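Local coordinates for protein Mono(ADP-ribosyl)transferase SpvB (Salmonella typhimurium, PDB 2GWM) that probably transfers ADP-ribose from NAD+ to an arginine of host actin through the domain in this chain, so that actin monomers cannot assemble into filaments, at residues Q6-Y11 against R135-V140; V18-L23 against D106-S111; T122-Y127 against R192-R197. All coordinates share one frame; numbering follows the deposited sequence.

Contacts 1 and 2 hang on the same helix, 3-24, and both lead into the three-stranded sheet of 110-112, 149-151 and 135-136. Their centres are about 15 Å apart, and they meet where Tyr-11 touches Asn-20 and Phe-109. Along the chain, contact 2 is nested inside the loop that contact 1 closes; contact 3 opens after contact 2 has closed, its segments alternating with those of contact 1. Contact 3 lies in the five-stranded sheet, its centre about 19 Å from that of contact 2 and about 25 Å from that of contact 1. The N-terminal helix is thus fastened to the segments around Ser-111 and Glu-148, while contact 3 builds the sheet next to Arg-81, all three predicted catalytic.

Contact 1: residues Q6-Y11 against R135-V140; sequences QALRYY and RILGDV
From helix 3-24, Arg-9 lays its side chain across Val-140 toward Asp-139, in the short 3-10 stretch that follows strand 135-136. CB only grazes the carbonyl oxygen of Val-140. CG of Arg-9 is next, anti to its own carbonyl carbon (chi1 -68°) and 3.9 Å from Val-140 CG1. The chain then runs extended to NE, which turns to a salt bridge with Glu-1. At the tip, Arg-9 NH1 donates to Asp-139 O at 2.9 Å; the bond is bent, 137° at the hydrogen, and the oxygen sits out of the guanidinium plane. NH1 also gives a hydrogen to a water at the edge of the group, and that water passes one on to Val-140 O at 2.8 Å, while Val-140 CA lies over one guanidinium face. Arg-9 NH2 adds a long salt bridge, 3.9 Å to Asp-139 OD2, with the guanidinium and carboxylate planes 70° apart. The other carboxylate oxygen of Asp-139 pairs with Lys-144.

Deeper in, the contact is apolar. Leu-8 crosses Val-140 at about a right angle, Leu-8 CG resting 3.7 Å from Val-140 CG1, and Leu-8 CD2 is 4.0 Å from Leu-137 CD1. Leu-137 also bonds through its backbone to Glu-148, a predicted active-site residue. Lying between strand 135-136 and Glu-148, this turn probably begins the ADP-ribosylating turn-turn loop known from the family. Around the contact, Ile-64 and Leu-68 of helix 50-69 touch Leu-8 and Leu-137 respectively, and Leu-150 of strand 149-151 packs on both leucines.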
loop_
_atom_site.group_PDB
_atom_site.type_symbol
_atom_site.label_atom_id
_atom_site.label_comp_id
_atom_site.label_asym_id
_atom_site.label_seq_id
_atom_site.Cartn_x
_atom_site.Cartn_y
_atom_site.Cartn_z
ATOM N N GLN A 6 -7.475 -0.455 -17.144
ATOM C CA GLN A 6 -7.465 0.983 -17.292
ATOM C C GLN A 6 -7.829 1.692 -15.980
ATOM O O GLN A 6 -7.277 2.753 -15.671
ATOM C CB GLN A 6 -8.437 1.395 -18.400
ATOM C CG GLN A 6 -8.045 0.954 -19.779
ATOM C CD GLN A 6 -9.023 1.475 -20.819
ATOM O OE1 GLN A 6 -9.148 2.689 -20.999
ATOM N NE2 GLN A 6 -9.724 0.573 -21.500
ATOM N N ALA A 7 -8.746 1.120 -15.222
ATOM C CA ALA A 7 -9.057 1.675 -13.899
ATOM C C ALA A 7 -7.853 1.598 -12.956
ATOM O O ALA A 7 -7.599 2.535 -12.258
ATOM C CB ALA A 7 -10.255 1.037 -13.313
ATOM N N LEU A 8 -7.117 0.487 -12.993
ATOM C CA LEU A 8 -5.886 0.364 -12.215
ATOM C C LEU A 8 -4.846 1.375 -12.619
ATOM O O LEU A 8 -4.134 1.961 -11.763
ATOM C CB LEU A 8 -5.329 -1.063 -12.369
ATOM C CG LEU A 8 -3.971 -1.350 -11.646
ATOM C CD1 LEU A 8 -4.120 -1.111 -10.160
ATOM C CD2 LEU A 8 -3.609 -2.781 -11.941
ATOM N N ARG A 9 -4.699 1.628 -13.909
ATOM C CA ARG A 9 -3.802 2.703 -14.364
ATOM C C ARG A 9 -4.191 4.035 -13.744
ATOM O O ARG A 9 -3.339 4.782 -13.268
ATOM C CB ARG A 9 -3.813 2.817 -15.895
ATOM C CG ARG A 9 -3.189 1.635 -16.648
ATOM C CD ARG A 9 -3.212 1.858 -18.182
ATOM N NE ARG A 9 -2.520 0.784 -18.863
ATOM C CZ ARG A 9 -1.189 0.667 -18.972
ATOM N NH1 ARG A 9 -0.351 1.590 -18.490
ATOM N NH2 ARG A 9 -0.682 -0.402 -19.592
ATOM N N TYR A 10 -5.491 4.334 -13.719
ATOM C CA TYR A 10 -5.964 5.583 -13.133
ATOM C C TYR A 10 -5.700 5.640 -11.633
ATOM O O TYR A 10 -5.294 6.660 -11.112
ATOM C CB TYR A 10 -7.467 5.723 -13.413
ATOM C CG TYR A 10 -8.025 6.989 -12.865
ATOM C CD1 TYR A 10 -8.019 8.142 -13.602
ATOM C CD2 TYR A 10 -8.576 7.027 -11.590
ATOM C CE1 TYR A 10 -8.520 9.302 -13.079
ATOM C CE2 TYR A 10 -9.054 8.185 -11.043
ATOM C CZ TYR A 10 -9.076 9.321 -11.805
ATOM O OH TYR A 10 -9.611 10.514 -11.337
ATOM N N TYR A 11 -5.959 4.549 -10.924
ATOM C CA TYR A 11 -5.597 4.392 -9.521
ATOM C C TYR A 11 -4.136 4.806 -9.319
ATOM O O TYR A 11 -3.827 5.588 -8.437
ATOM C CB TYR A 11 -5.781 2.918 -9.096
ATOM C CG TYR A 11 -5.199 2.720 -7.729
ATOM C CD1 TYR A 11 -5.943 2.964 -6.593
ATOM C CD2 TYR A 11 -3.886 2.326 -7.578
ATOM C CE1 TYR A 11 -5.360 2.832 -5.319
ATOM C CE2 TYR A 11 -3.311 2.219 -6.298
ATOM C CZ TYR A 11 -4.035 2.484 -5.196
ATOM O OH TYR A 11 -3.424 2.374 -3.944
ATOM N N ARG A 135 0.631 -8.058 -6.730
ATOM C CA ARG A 135 1.018 -8.153 -8.122
ATOM C C ARG A 135 1.938 -7.022 -8.509
ATOM O O ARG A 135 1.782 -5.858 -8.089
ATOM C CB ARG A 135 -0.205 -8.124 -9.035
ATOM C CG ARG A 135 -1.202 -9.216 -8.819
ATOM C CD ARG A 135 -0.679 -10.503 -9.342
ATOM N NE ARG A 135 -1.681 -11.556 -9.251
ATOM C CZ ARG A 135 -1.922 -12.287 -8.152
ATOM N NH1 ARG A 135 -1.257 -12.080 -7.034
ATOM N NH2 ARG A 135 -2.838 -13.240 -8.173
ATOM N N ILE A 136 2.963 -7.362 -9.259
ATOM C CA ILE A 136 3.865 -6.367 -9.799
ATOM C C ILE A 136 3.144 -5.591 -10.898
ATOM O O ILE A 136 2.542 -6.156 -11.802
ATOM C CB ILE A 136 5.123 -7.031 -10.401
ATOM C CG1 ILE A 136 5.979 -7.655 -9.282
ATOM C CG2 ILE A 136 5.907 -6.033 -11.254
ATOM C CD1 ILE A 136 6.695 -6.765 -8.410
ATOM N N LEU A 137 3.230 -4.276 -10.815
ATOM C CA LEU A 137 2.465 -3.426 -11.727
ATOM C C LEU A 137 3.107 -3.347 -13.089
ATOM O O LEU A 137 2.405 -3.323 -14.117
ATOM C CB LEU A 137 2.317 -2.038 -11.169
ATOM C CG LEU A 137 1.102 -1.609 -10.371
ATOM C CD1 LEU A 137 -0.016 -2.620 -10.128
ATOM C CD2 LEU A 137 1.227 -0.561 -9.434
ATOM N N GLY A 138 4.430 -3.301 -13.108
ATOM C CA GLY A 138 5.149 -3.132 -14.350
ATOM C C GLY A 138 4.676 -1.868 -15.062
ATOM O O GLY A 138 4.599 -0.800 -14.457
ATOM N N ASP A 139 4.341 -2.027 -16.332
ATOM C CA ASP A 139 4.004 -0.890 -17.160
ATOM C C ASP A 139 2.611 -0.328 -16.868
ATOM O O ASP A 139 2.231 0.698 -17.412
ATOM C CB ASP A 139 4.059 -1.253 -18.629
ATOM C CG ASP A 139 4.053 -0.020 -19.512
ATOM O OD1 ASP A 139 4.938 0.840 -19.341
ATOM O OD2 ASP A 139 3.157 0.096 -20.355
ATOM N N VAL A 140 1.851 -0.994 -16.024
ATOM C CA VAL A 140 0.583 -0.439 -15.563
ATOM C C VAL A 140 0.831 0.780 -14.681
ATOM O O VAL A 140 -0.008 1.680 -14.586
ATOM C CB VAL A 140 -0.225 -1.468 -14.836
ATOM C CG1 VAL A 140 -1.442 -0.840 -14.234
ATOM C CG2 VAL A 140 -0.617 -2.525 -15.824
HETATM O O HOH W 1 -0.379 3.643 -16.594
#

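Contact 2: residues V18-L23 against D106-S111; sequences VINKYL and DKAFMS
The loop that carries the chain from strand 103-106 into strand 110-112, and so to the serine of the Arg-Ser-Glu class of ADP-ribosyltransferases, rests on helix 3-24 through Phe-109, Ala-108 and Lys-107. Asn-20, Leu-23 and Ile-19 receive it. In Phe-109, chi1 (-74°) puts CG beside the backbone N, anti to the carbonyl carbon. The CD2-CE2 edge of the ring is turned to Ile-19 and Leu-23. Ile-19 CG2 meets the ring at that edge, 4.0 Å from Phe-109 CD2. Leu-23 CD1 comes in obliquely, also 4.0 Å from Phe-109 CD2. The end of the Asn-20 side chain lies at the edge of the Phe-109 ring too, and the Asn-20 atom built as ND2 is 3.0 Å from Phe-109 N. Asn-20 CB lies 3.7 Å from Ala-108 CB.

The loop itself is shaped by an Asx turn. Asp-106 OD1 accepts from Ala-108 N at 3.0 Å, with 152° at the hydrogen; the carboxylate oxygen is met on its anti side, from somewhat out of the plane. Lys-107, inside that turn, lies against Leu-23: Lys-107 O is 3.5 Å from Leu-23 CB, and Lys-107 CB is 3.8 Å from Leu-23 O. The rest of the lysine chain leads off, bending at its last torsion. Tyr-11, earlier on the same helix, meets the Phe-109 ring with the planes at about 45°, and Ile-64 and Pro-153 also pack on that ring. Two residues on, Ser-111, predicted to be catalytic, hydrogen-bonds through OG to OE2 of Glu-148, and its carbonyl oxygen accepts from NH1 of Arg-81.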
loop_
_atom_site.group_PDB
_atom_site.type_symbol
_atom_site.label_atom_id
_atom_site.label_comp_id
_atom_site.label_asym_id
_atom_site.label_seq_id
_atom_site.Cartn_x
_atom_site.Cartn_y
_atom_site.Cartn_z
ATOM N N VAL A 18 -7.456 9.353 -3.358
ATOM C CA VAL A 18 -8.806 9.439 -2.828
ATOM C C VAL A 18 -9.267 8.101 -2.222
ATOM O O VAL A 18 -9.864 8.041 -1.130
ATOM C CB VAL A 18 -9.764 9.836 -3.963
ATOM C CG1 VAL A 18 -11.211 9.639 -3.589
ATOM C CG2 VAL A 18 -9.500 11.291 -4.363
ATOM N N ILE A 19 -9.041 7.022 -2.954
ATOM C CA ILE A 19 -9.580 5.719 -2.624
ATOM C C ILE A 19 -9.119 5.127 -1.299
ATOM O O ILE A 19 -9.904 4.487 -0.600
ATOM C CB ILE A 19 -9.152 4.695 -3.710
ATOM C CG1 ILE A 19 -10.075 4.827 -4.893
ATOM C CG2 ILE A 19 -9.193 3.264 -3.164
ATOM C CD1 ILE A 19 -11.366 4.085 -4.718
ATOM N N ASN A 20 -7.844 5.288 -0.983
ATOM C CA ASN A 20 -7.332 4.639 0.204
ATOM C C ASN A 20 -7.827 5.293 1.468
ATOM O O ASN A 20 -8.222 4.615 2.402
ATOM C CB ASN A 20 -5.801 4.565 0.123
ATOM C CG ASN A 20 -5.311 3.660 -1.042
ATOM O OD1 ASN A 20 -4.302 3.954 -1.750
ATOM N ND2 ASN A 20 -5.999 2.558 -1.226
ATOM N N LYS A 21 -7.930 6.622 1.464
ATOM C CA LYS A 21 -8.585 7.298 2.591
ATOM C C LYS A 21 -10.033 6.859 2.729
ATOM O O LYS A 21 -10.534 6.618 3.817
ATOM C CB LYS A 21 -8.490 8.814 2.450
ATOM C CG LYS A 21 -7.102 9.345 2.633
ATOM C CD LYS A 21 -7.028 10.868 2.410
ATOM C CE LYS A 21 -5.700 11.410 2.870
ATOM N NZ LYS A 21 -5.633 12.925 2.875
ATOM N N TYR A 22 -10.734 6.766 1.614
ATOM C CA TYR A 22 -12.122 6.282 1.606
ATOM C C TYR A 22 -12.251 4.894 2.254
ATOM O O TYR A 22 -13.075 4.667 3.161
ATOM C CB TYR A 22 -12.633 6.236 0.160
ATOM C CG TYR A 22 -14.063 5.723 0.016
ATOM C CD1 TYR A 22 -15.157 6.533 0.312
ATOM C CD2 TYR A 22 -14.299 4.443 -0.423
ATOM C CE1 TYR A 22 -16.417 6.085 0.181
ATOM C CE2 TYR A 22 -15.604 3.948 -0.570
ATOM C CZ TYR A 22 -16.664 4.792 -0.251
ATOM O OH TYR A 22 -17.973 4.409 -0.423
ATOM N N LEU A 23 -11.384 3.993 1.801
ATOM C CA LEU A 23 -11.430 2.596 2.268
ATOM C C LEU A 23 -11.084 2.530 3.728
ATOM O O LEU A 23 -11.654 1.726 4.442
ATOM C CB LEU A 23 -10.483 1.710 1.460
ATOM C CG LEU A 23 -10.982 1.328 0.052
ATOM C CD1 LEU A 23 -9.884 0.804 -0.814
ATOM C CD2 LEU A 23 -12.117 0.325 0.130
ATOM N N ASP A 106 -4.921 -4.299 6.701
ATOM C CA ASP A 106 -4.803 -3.061 5.935
ATOM C C ASP A 106 -6.040 -2.899 5.060
ATOM O O ASP A 106 -6.227 -3.654 4.118
ATOM C CB ASP A 106 -3.542 -3.037 5.069
ATOM C CG ASP A 106 -3.253 -1.641 4.478
ATOM O OD1 ASP A 106 -4.218 -0.886 4.267
ATOM O OD2 ASP A 106 -2.077 -1.286 4.241
ATOM N N LYS A 107 -6.853 -1.904 5.378
ATOM C CA LYS A 107 -8.108 -1.708 4.646
ATOM C C LYS A 107 -7.994 -1.128 3.246
ATOM O O LYS A 107 -8.929 -1.206 2.476
ATOM C CB LYS A 107 -9.035 -0.837 5.464
ATOM C CG LYS A 107 -9.491 -1.575 6.746
ATOM C CD LYS A 107 -10.542 -0.771 7.456
ATOM C CE LYS A 107 -10.833 -1.351 8.831
ATOM N NZ LYS A 107 -11.650 -2.646 8.825
ATOM N N ALA A 108 -6.883 -0.521 2.963
ATOM C CA ALA A 108 -6.619 0.162 1.727
ATOM C C ALA A 108 -5.863 -0.776 0.767
ATOM O O ALA A 108 -5.342 -1.830 1.160
ATOM C CB ALA A 108 -5.770 1.405 2.021
ATOM N N PHE A 109 -5.675 -0.324 -0.474
ATOM C CA PHE A 109 -4.681 -0.948 -1.333
ATOM C C PHE A 109 -3.327 -0.741 -0.634
ATOM O O PHE A 109 -3.101 0.308 -0.040
ATOM C CB PHE A 109 -4.698 -0.332 -2.699
ATOM C CG PHE A 109 -5.880 -0.724 -3.556
ATOM C CD1 PHE A 109 -5.780 -1.771 -4.426
ATOM C CD2 PHE A 109 -7.074 -0.070 -3.463
ATOM C CE1 PHE A 109 -6.839 -2.116 -5.236
ATOM C CE2 PHE A 109 -8.155 -0.429 -4.250
ATOM C CZ PHE A 109 -8.043 -1.473 -5.071
ATOM N N MET A 110 -2.482 -1.731 -0.700
ATOM C CA MET A 110 -1.172 -1.693 0.007
ATOM C C MET A 110 -0.044 -1.705 -1.018
ATOM O O MET A 110 0.100 -2.643 -1.768
ATOM C CB MET A 110 -1.028 -2.841 0.994
ATOM C CG MET A 110 0.272 -2.716 1.837
ATOM S SD MET A 110 0.428 -4.146 2.935
ATOM C CE MET A 110 0.993 -5.425 1.898
ATOM N N SER A 111 0.718 -0.609 -1.086
ATOM C CA SER A 111 1.814 -0.491 -2.017
ATOM C C SER A 111 3.146 -0.874 -1.357
ATOM O O SER A 111 3.421 -0.447 -0.240
ATOM C CB SER A 111 1.914 0.948 -2.489
ATOM O OG SER A 111 2.986 1.117 -3.361
#

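Contact 3: residues T122-Y127 against R192-R197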
loop_
_atom_site.group_PDB
_atom_site.type_symbol
_atom_site.label_atom_id
_atom_site.label_comp_id
_atom_site.label_asym_id
_atom_site.label_seq_id
_atom_site.Cartn_x
_atom_site.Cartn_y
_atom_site.Cartn_z
ATOM N N THR A 122 10.178 4.035 9.974
ATOM C CA THR A 122 9.902 2.621 10.045
ATOM C C THR A 122 10.149 1.963 8.695
ATOM O O THR A 122 9.633 2.433 7.662
ATOM C CB THR A 122 8.441 2.409 10.466
ATOM O OG1 THR A 122 8.213 3.024 11.706
ATOM C CG2 THR A 122 8.108 0.962 10.541
ATOM N N ILE A 123 10.892 0.879 8.665
ATOM C CA ILE A 123 11.048 0.063 7.498
ATOM C C ILE A 123 10.337 -1.236 7.760
ATOM O O ILE A 123 10.591 -1.944 8.734
ATOM C CB ILE A 123 12.530 -0.275 7.190
ATOM C CG1 ILE A 123 13.410 0.973 7.132
ATOM C CG2 ILE A 123 12.668 -1.065 5.897
ATOM C CD1 ILE A 123 12.933 2.036 6.221
ATOM N N LEU A 124 9.386 -1.544 6.892
ATOM C CA LEU A 124 8.716 -2.856 6.916
ATOM C C LEU A 124 9.381 -3.833 5.974
ATOM O O LEU A 124 9.603 -3.553 4.791
ATOM C CB LEU A 124 7.271 -2.696 6.455
ATOM C CG LEU A 124 6.453 -1.697 7.208
ATOM C CD1 LEU A 124 4.996 -1.681 6.702
ATOM C CD2 LEU A 124 6.482 -1.833 8.691
ATOM N N ASN A 125 9.713 -5.023 6.494
ATOM C CA ASN A 125 10.273 -6.118 5.778
ATOM C C ASN A 125 9.185 -7.168 5.795
ATOM O O ASN A 125 8.893 -7.717 6.787
ATOM C CB ASN A 125 11.524 -6.625 6.572
ATOM C CG ASN A 125 12.206 -7.785 5.935
ATOM O OD1 ASN A 125 12.459 -7.803 4.719
ATOM N ND2 ASN A 125 12.562 -8.801 6.779
ATOM N N ILE A 126 8.514 -7.305 4.659
ATOM C CA ILE A 126 7.252 -8.050 4.540
ATOM C C ILE A 126 7.415 -9.343 3.790
ATOM O O ILE A 126 7.586 -9.339 2.565
ATOM C CB ILE A 126 6.187 -7.176 3.840
ATOM C CG1 ILE A 126 5.988 -5.850 4.538
ATOM C CG2 ILE A 126 4.861 -7.930 3.793
ATOM C CD1 ILE A 126 5.071 -4.913 3.801
ATOM N N TYR A 127 7.381 -10.455 4.516
ATOM C CA TYR A 127 7.502 -11.758 3.909
ATOM C C TYR A 127 6.194 -12.201 3.291
ATOM O O TYR A 127 5.129 -11.984 3.853
ATOM C CB TYR A 127 7.957 -12.778 4.928
ATOM C CG TYR A 127 9.394 -12.481 5.385
ATOM C CD1 TYR A 127 10.459 -12.665 4.511
ATOM C CD2 TYR A 127 9.665 -11.939 6.644
ATOM C CE1 TYR A 127 11.755 -12.440 4.905
ATOM C CE2 TYR A 127 10.958 -11.658 7.040
ATOM C CZ TYR A 127 12.017 -11.887 6.158
ATOM O OH TYR A 127 13.311 -11.609 6.592
ATOM N N ARG A 192 13.121 1.976 13.485
ATOM C CA ARG A 192 12.820 0.579 13.651
ATOM C C ARG A 192 12.637 -0.108 12.318
ATOM O O ARG A 192 12.293 0.510 11.295
ATOM C CB ARG A 192 11.564 0.426 14.497
ATOM C CG ARG A 192 10.341 0.874 13.701
ATOM C CD ARG A 192 9.086 0.861 14.549
ATOM N NE ARG A 192 9.065 1.789 15.683
ATOM C CZ ARG A 192 8.850 3.100 15.603
ATOM N NH1 ARG A 192 8.725 3.672 14.414
ATOM N NH2 ARG A 192 8.811 3.863 16.714
ATOM N N ILE A 193 12.900 -1.393 12.344
ATOM C CA ILE A 193 12.487 -2.353 11.346
ATOM C C ILE A 193 11.415 -3.205 11.943
ATOM O O ILE A 193 11.539 -3.685 13.054
ATOM C CB ILE A 193 13.699 -3.251 10.845
ATOM C CG1 ILE A 193 14.832 -2.399 10.293
ATOM C CG2 ILE A 193 13.216 -4.351 9.861
ATOM C CD1 ILE A 193 16.141 -3.170 10.264
ATOM N N ILE A 194 10.368 -3.444 11.144
ATOM C CA ILE A 194 9.318 -4.338 11.546
ATOM C C ILE A 194 9.303 -5.430 10.514
ATOM O O ILE A 194 9.079 -5.200 9.342
ATOM C CB ILE A 194 7.950 -3.699 11.638
ATOM C CG1 ILE A 194 7.985 -2.493 12.548
ATOM C CG2 ILE A 194 6.947 -4.737 12.155
ATOM C CD1 ILE A 194 6.657 -1.777 12.676
ATOM N N ASN A 195 9.529 -6.661 10.988
ATOM C CA ASN A 195 9.467 -7.886 10.188
ATOM C C ASN A 195 8.041 -8.408 10.293
ATOM O O ASN A 195 7.559 -8.717 11.384
ATOM C CB ASN A 195 10.481 -8.915 10.693
ATOM C CG ASN A 195 11.883 -8.419 10.614
ATOM O OD1 ASN A 195 12.608 -8.310 11.662
ATOM N ND2 ASN A 195 12.324 -8.182 9.403
ATOM N N MET A 196 7.402 -8.526 9.148
ATOM C CA MET A 196 5.983 -8.864 9.026
ATOM C C MET A 196 5.810 -9.998 8.059
ATOM O O MET A 196 6.680 -10.264 7.233
ATOM C CB MET A 196 5.180 -7.698 8.389
ATOM C CG MET A 196 5.293 -6.459 9.064
ATOM S SD MET A 196 4.184 -5.309 8.319
ATOM C CE MET A 196 3.698 -4.446 9.729
ATOM N N ARG A 197 4.613 -10.612 8.073
ATOM C CA ARG A 197 4.298 -11.665 7.130
ATOM C C ARG A 197 2.866 -11.513 6.662
ATOM O O ARG A 197 1.971 -11.346 7.497
ATOM C CB ARG A 197 4.470 -13.038 7.766
ATOM C CG ARG A 197 4.265 -14.189 6.824
ATOM C CD ARG A 197 4.686 -15.542 7.437
ATOM N NE ARG A 197 6.009 -15.470 7.980
ATOM C CZ ARG A 197 7.135 -15.572 7.298
ATOM N NH1 ARG A 197 7.142 -15.890 6.016
ATOM N NH2 ARG A 197 8.257 -15.300 7.941
#
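The guanidinium of Arg-197 has Tyr-127 CB over one face, with Arg-197 NH1 3.4 Å from Tyr-127 CB; the tyrosine ring lies nearly parallel to it, 7° between planes, but is met only obliquely. The two residues close a pair of neighbouring parallel strands in the five-stranded mixed sheet of the ADP-ribosyltransferase core. NE of Arg-197 pairs with Glu-160 and NH1 with Glu-129. At the far end of the pair, the guanidinium of Arg-192 takes Thr-122 OG1 at its edge, in plane, as Arg-192 NH1 donates to Thr-122 OG1 at 2.8 Å; NH2 goes to Asp-86.

Five backbone bonds join the strands: the N atoms of Ile-123, Asn-125 and Tyr-127 donate to the O atoms of Arg-192, Ile-194 and Met-196 in turn, while the O atoms of Ile-123 and Asn-125 accept from the N atoms of Ile-194 and Met-196 respectively. One face carries Ile-123, Asn-125, Tyr-127, Ile-193, Asn-195 and Arg-197. There the amides of Asn-125 and Asn-195 stand nearly upright to each other, 81° between planes.

On the other face, Leu-124, close to the predicted catalytic Arg-81, lies alongside Ile-194: Leu-124 CD2 touches Ile-194 CB at 3.8 Å and Met-196 CE at 4.0 Å.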